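Local coordinates for protein alpha-fucosidase GH29 (Fusarium graminearum, PDB 4PSR) that hydrolyses alpha-linked L-fucose as a family 29 glycoside hydrolase, probably releasing fucose from the carbohydrate of glycoproteins, at residues Arg212-Ile223 against Tyr255-Glu266. Numbering follows the deposited sequence. Where two conformers were deposited one is given.
Sequences REMLDHVQPDII and YYFNRGEEWGKE
Leu215 is a knob in a hole made by Tyr255, Tyr256, Arg259 and Trp263. Its CG is turned between backbone N and carbonyl carbon (chi1 74°), and leucine suits the hole because its two methyls fill two sides: CD1 reaches the ring edge of Tyr255 and CH2 of Trp263, while CD2 lies 4.0 Å from CD1 of Tyr256. The unbranched CG1-CD1 arm of Ile223 lays an aliphatic methyl, CD1, 3.5 Å above the centre of the Tyr256 ring, a CH-pi contact; Tyr256 OH donates to Pro220 O (2.8 Å) from above the carbonyl plane. Gln219 stacks its flat amide on the flat indole of Trp263, the planes 14° apart, with CG 3.6 Å from CZ2. Helices 200-218 and 246-263 run almost parallel here, 12° apart, as neighbouring outer helices of the TIM barrel, and Ile223 belongs to the strand between them in the chain. On the partly exposed side, the carboxylate of Asp216 has one oxygen for each donor: OD2 accepts from Tyr255 OH at 2.6 Å through its syn lone pair, and OD1 takes Arg259 NE at 2.9 Å. Glu262 holds Arg259 NH1 in a second salt bridge, and a water joins Asp216 OD1 to Trp263 NE1. Beyond the helix ends, the long, bent chain of Lys265 brings its charged NZ to Gln219 O (2.7 Å) and Asp221 OD1 (2.9 Å); Asp221 OD2 is fixed by Leu166 N, on the neighbouring barrel strand.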
loop_
_atom_site.group_PDB
_atom_site.type_symbol
_atom_site.label_atom_id
_atom_site.label_comp_id
_atom_site.label_asym_id
_atom_site.label_seq_id
_atom_site.Cartn_x
_atom_site.Cartn_y
_atom_site.Cartn_z
ATOM N N ARG A 212 12.482 6.862 -17.255
ATOM C CA ARG A 212 13.611 6.142 -17.831
ATOM C C ARG A 212 14.938 6.550 -17.185
ATOM O O ARG A 212 15.762 5.703 -16.821
ATOM C CB ARG A 212 13.666 6.380 -19.343
ATOM C CG ARG A 212 14.986 5.955 -19.975
ATOM C CD ARG A 212 14.899 5.796 -21.480
ATOM N NE ARG A 212 14.513 7.050 -22.105
ATOM C CZ ARG A 212 14.483 7.269 -23.412
ATOM N NH1 ARG A 212 14.106 8.454 -23.863
ATOM N NH2 ARG A 212 14.814 6.308 -24.262
ATOM N N GLU A 213 15.136 7.852 -17.050
ATOM C CA GLU A 213 16.378 8.406 -16.505
ATOM C C GLU A 213 16.489 8.003 -15.038
ATOM O O GLU A 213 17.539 7.533 -14.574
ATOM C CB GLU A 213 16.388 9.921 -16.648
ATOM C CG GLU A 213 17.713 10.597 -16.285
ATOM C CD GLU A 213 17.583 12.086 -16.436
ATOM O OE1 GLU A 213 16.753 12.656 -15.693
ATOM O OE2 GLU A 213 18.192 12.691 -17.366
ATOM N N MET A 214 15.401 8.165 -14.280
ATOM C CA MET A 214 15.421 7.830 -12.864
ATOM C C MET A 214 15.696 6.346 -12.681
ATOM O O MET A 214 16.496 5.945 -11.825
ATOM C CB MET A 214 14.082 8.229 -12.188
ATOM C CG MET A 214 13.928 7.753 -10.717
ATOM S SD MET A 214 13.440 6.023 -10.554
ATOM C CE MET A 214 11.766 6.102 -11.203
ATOM N N LEU A 215 15.069 5.491 -13.475
ATOM C CA LEU A 215 15.152 4.066 -13.159
ATOM C C LEU A 215 16.502 3.470 -13.588
ATOM O O LEU A 215 17.000 2.548 -12.933
ATOM C CB LEU A 215 13.943 3.302 -13.701
ATOM C CG LEU A 215 13.811 3.011 -15.203
ATOM C CD1 LEU A 215 14.601 1.754 -15.593
ATOM C CD2 LEU A 215 12.346 2.874 -15.623
ATOM N N ASP A 216 17.102 4.017 -14.641
ATOM C CA ASP A 216 18.458 3.628 -14.998
ATOM C C ASP A 216 19.470 4.149 -13.969
ATOM O O ASP A 216 20.516 3.529 -13.750
ATOM C CB ASP A 216 18.829 4.130 -16.404
ATOM C CG ASP A 216 18.174 3.334 -17.542
ATOM O OD1 ASP A 216 17.832 2.139 -17.372
ATOM O OD2 ASP A 216 18.060 3.921 -18.631
ATOM N N HIS A 217 19.143 5.256 -13.308
ATOM C CA HIS A 217 20.041 5.906 -12.336
ATOM C C HIS A 217 20.107 5.169 -11.005
ATOM O O HIS A 217 21.174 5.065 -10.409
ATOM C CB HIS A 217 19.533 7.342 -12.114
ATOM C CG HIS A 217 20.450 8.244 -11.345
ATOM N ND1 HIS A 217 21.754 8.494 -11.722
ATOM C CD2 HIS A 217 20.196 9.067 -10.300
ATOM C CE1 HIS A 217 22.277 9.394 -10.905
ATOM N NE2 HIS A 217 21.354 9.754 -10.029
ATOM N N VAL A 218 18.985 4.643 -10.530
ATOM C CA VAL A 218 18.938 4.018 -9.205
ATOM C C VAL A 218 18.413 2.584 -9.169
ATOM O O VAL A 218 18.421 1.951 -8.112
ATOM C CB VAL A 218 18.202 4.893 -8.134
ATOM C CG1 VAL A 218 18.856 6.234 -8.029
ATOM C CG2 VAL A 218 16.686 5.014 -8.417
ATOM N N GLN A 219 18.012 2.039 -10.309
ATOM C CA GLN A 219 17.554 0.650 -10.387
ATOM C C GLN A 219 16.526 0.248 -9.304
ATOM O O GLN A 219 16.731 -0.717 -8.543
ATOM C CB GLN A 219 18.736 -0.338 -10.421
ATOM C CG GLN A 219 19.726 -0.046 -11.557
ATOM C CD GLN A 219 20.831 -1.101 -11.691
ATOM O OE1 GLN A 219 20.893 -2.065 -10.918
ATOM N NE2 GLN A 219 21.732 -0.895 -12.662
ATOM N N PRO A 220 15.400 0.962 -9.255
ATOM C CA PRO A 220 14.401 0.671 -8.211
ATOM C C PRO A 220 13.767 -0.712 -8.317
ATOM O O PRO A 220 13.524 -1.208 -9.429
ATOM C CB PRO A 220 13.334 1.742 -8.444
ATOM C CG PRO A 220 13.451 2.056 -9.914
ATOM C CD PRO A 220 14.899 1.931 -10.249
ATOM N N ASP A 221 13.506 -1.310 -7.163
ATOM C CA ASP A 221 12.761 -2.550 -7.072
ATOM C C ASP A 221 11.261 -2.342 -7.260
ATOM O O ASP A 221 10.577 -3.254 -7.724
ATOM C CB ASP A 221 13.062 -3.197 -5.734
ATOM C CG ASP A 221 14.530 -3.498 -5.587
ATOM O OD1 ASP A 221 15.032 -4.344 -6.372
ATOM O OD2 ASP A 221 15.203 -2.876 -4.735
ATOM N N ILE A 222 10.783 -1.171 -6.869
ATOM C CA ILE A 222 9.389 -0.790 -7.038
ATOM C C ILE A 222 9.332 0.623 -7.561
ATOM O O ILE A 222 10.010 1.514 -7.032
ATOM C CB ILE A 222 8.595 -0.803 -5.698
ATOM C CG1 ILE A 222 8.641 -2.181 -4.997
ATOM C CG2 ILE A 222 7.132 -0.360 -5.937
ATOM C CD1 ILE A 222 8.372 -2.107 -3.478
ATOM N N ILE A 223 8.577 0.847 -8.636
ATOM C CA ILE A 223 8.236 2.212 -9.063
ATOM C C ILE A 223 6.753 2.441 -8.778
ATOM O O ILE A 223 5.874 1.788 -9.396
ATOM C CB ILE A 223 8.557 2.489 -10.548
ATOM C CG1 ILE A 223 10.065 2.329 -10.780
ATOM C CG2 ILE A 223 8.092 3.892 -10.938
ATOM C CD1 ILE A 223 10.481 2.523 -12.248
ATOM N N TYR A 255 9.957 -0.807 -20.976
ATOM C CA TYR A 255 11.322 -0.424 -20.617
ATOM C C TYR A 255 11.716 -0.911 -19.227
ATOM O O TYR A 255 12.750 -1.545 -19.045
ATOM C CB TYR A 255 11.515 1.077 -20.746
ATOM C CG TYR A 255 12.949 1.533 -20.689
ATOM C CD1 TYR A 255 13.673 1.742 -21.853
ATOM C CD2 TYR A 255 13.590 1.770 -19.482
ATOM C CE1 TYR A 255 14.979 2.170 -21.825
ATOM C CE2 TYR A 255 14.899 2.216 -19.443
ATOM C CZ TYR A 255 15.586 2.405 -20.636
ATOM O OH TYR A 255 16.894 2.848 -20.636
ATOM N N TYR A 256 10.845 -0.663 -18.257
ATOM C CA TYR A 256 11.120 -1.068 -16.892
ATOM C C TYR A 256 11.152 -2.592 -16.759
ATOM O O TYR A 256 12.067 -3.133 -16.123
ATOM C CB TYR A 256 10.070 -0.463 -15.972
ATOM C CG TYR A 256 10.318 -0.693 -14.482
ATOM C CD1 TYR A 256 11.607 -0.687 -13.943
ATOM C CD2 TYR A 256 9.254 -0.884 -13.599
ATOM C CE1 TYR A 256 11.821 -0.835 -12.567
ATOM C CE2 TYR A 256 9.463 -1.046 -12.230
ATOM C CZ TYR A 256 10.744 -1.021 -11.728
ATOM O OH TYR A 256 10.912 -1.176 -10.359
ATOM N N PHE A 257 10.179 -3.299 -17.341
ATOM C CA PHE A 257 10.150 -4.752 -17.218
ATOM C C PHE A 257 11.354 -5.385 -17.941
ATOM O O PHE A 257 11.920 -6.376 -17.477
ATOM C CB PHE A 257 8.815 -5.326 -17.736
ATOM C CG PHE A 257 7.601 -4.861 -16.980
ATOM C CD1 PHE A 257 7.696 -4.298 -15.712
ATOM C CD2 PHE A 257 6.340 -5.002 -17.543
ATOM C CE1 PHE A 257 6.555 -3.879 -15.047
ATOM C CE2 PHE A 257 5.197 -4.560 -16.890
ATOM C CZ PHE A 257 5.300 -4.029 -15.618
ATOM N N ASN A 258 11.800 -4.782 -19.042
ATOM C CA ASN A 258 13.019 -5.265 -19.702
ATOM C C ASN A 258 14.266 -5.007 -18.861
ATOM O O ASN A 258 15.147 -5.854 -18.785
ATOM C CB ASN A 258 13.189 -4.633 -21.084
ATOM C CG ASN A 258 12.280 -5.252 -22.114
ATOM O OD1 ASN A 258 11.956 -6.435 -22.029
ATOM N ND2 ASN A 258 11.879 -4.467 -23.107
ATOM N N ARG A 259 14.349 -3.836 -18.242
ATOM C CA ARG A 259 15.489 -3.565 -17.379
ATOM C C ARG A 259 15.511 -4.542 -16.207
ATOM O O ARG A 259 16.571 -5.005 -15.814
ATOM C CB ARG A 259 15.486 -2.126 -16.869
ATOM C CG ARG A 259 15.841 -1.079 -17.912
ATOM C CD ARG A 259 17.152 -1.363 -18.600
ATOM N NE ARG A 259 17.718 -0.148 -19.187
ATOM C CZ ARG A 259 18.604 -0.126 -20.178
ATOM N NH1 ARG A 259 19.045 -1.258 -20.718
ATOM N NH2 ARG A 259 19.050 1.040 -20.634
ATOM N N GLY A 260 14.347 -4.882 -15.645
ATOM C CA GLY A 260 14.307 -5.840 -14.554
ATOM C C GLY A 260 14.939 -7.156 -14.943
ATOM O O GLY A 260 15.720 -7.739 -14.184
ATOM N N GLU A 261 14.586 -7.634 -16.130
ATOM C CA GLU A 261 15.167 -8.861 -16.662
ATOM C C GLU A 261 16.676 -8.713 -16.797
ATOM O O GLU A 261 17.424 -9.607 -16.431
ATOM C CB GLU A 261 14.551 -9.175 -18.018
ATOM C CG GLU A 261 13.081 -9.555 -17.965
ATOM C CD GLU A 261 12.846 -11.052 -18.026
ATOM O OE1 GLU A 261 13.822 -11.823 -17.906
ATOM O OE2 GLU A 261 11.674 -11.454 -18.202
ATOM N N GLU A 262 17.128 -7.580 -17.320
ATOM C CA GLU A 262 18.553 -7.333 -17.513
ATOM C C GLU A 262 19.310 -7.330 -16.186
ATOM O O GLU A 262 20.421 -7.842 -16.076
ATOM C CB GLU A 262 18.742 -6.002 -18.223
ATOM C CG GLU A 262 20.169 -5.610 -18.469
ATOM C CD GLU A 262 20.293 -4.254 -19.137
ATOM O OE1 GLU A 262 19.267 -3.717 -19.624
ATOM O OE2 GLU A 262 21.424 -3.725 -19.169
ATOM N N TRP A 263 18.685 -6.738 -15.172
ATOM C CA TRP A 263 19.303 -6.615 -13.860
ATOM C C TRP A 263 19.254 -7.933 -13.067
ATOM O O TRP A 263 19.899 -8.048 -12.033
ATOM C CB TRP A 263 18.576 -5.546 -13.036
ATOM C CG TRP A 263 18.532 -4.178 -13.609
ATOM C CD1 TRP A 263 19.396 -3.607 -14.503
ATOM C CD2 TRP A 263 17.566 -3.184 -13.286
ATOM N NE1 TRP A 263 19.001 -2.300 -14.763
ATOM C CE2 TRP A 263 17.878 -2.026 -14.025
ATOM C CE3 TRP A 263 16.451 -3.169 -12.450
ATOM C CZ2 TRP A 263 17.107 -0.865 -13.941
ATOM C CZ3 TRP A 263 15.693 -2.005 -12.373
ATOM C CH2 TRP A 263 16.027 -0.890 -13.112
ATOM N N GLY A 264 18.450 -8.894 -13.512
ATOM C CA GLY A 264 18.230 -10.127 -12.771
ATOM C C GLY A 264 17.371 -9.961 -11.531
ATOM O O GLY A 264 17.577 -10.647 -10.537
ATOM N N LYS A 265 16.421 -9.038 -11.614
ATOM C CA LYS A 265 15.568 -8.650 -10.491
ATOM C C LYS A 265 14.117 -8.792 -10.890
ATOM O O LYS A 265 13.766 -8.588 -12.047
ATOM C CB LYS A 265 15.763 -7.168 -10.134
ATOM C CG LYS A 265 17.147 -6.803 -9.723
ATOM C CD LYS A 265 17.152 -5.733 -8.659
ATOM C CE LYS A 265 16.774 -4.366 -9.193
ATOM N NZ LYS A 265 17.044 -3.352 -8.144
ATOM N N GLU A 266 13.272 -9.104 -9.926
ATOM C CA GLU A 266 11.828 -9.095 -10.090
ATOM C C GLU A 266 11.317 -7.747 -9.617
ATOM O O GLU A 266 11.322 -7.463 -8.424
ATOM C CB GLU A 266 11.180 -10.202 -9.275
ATOM C CG GLU A 266 11.575 -11.597 -9.698
ATOM C CD GLU A 266 11.118 -12.594 -8.684
ATOM O OE1 GLU A 266 10.204 -13.391 -8.973
ATOM O OE2 GLU A 266 11.654 -12.547 -7.555
HETATM O O HOH W 1 19.585 0.172 -16.440
HETATM O O HOH W 2 13.668 -6.689 -6.854
#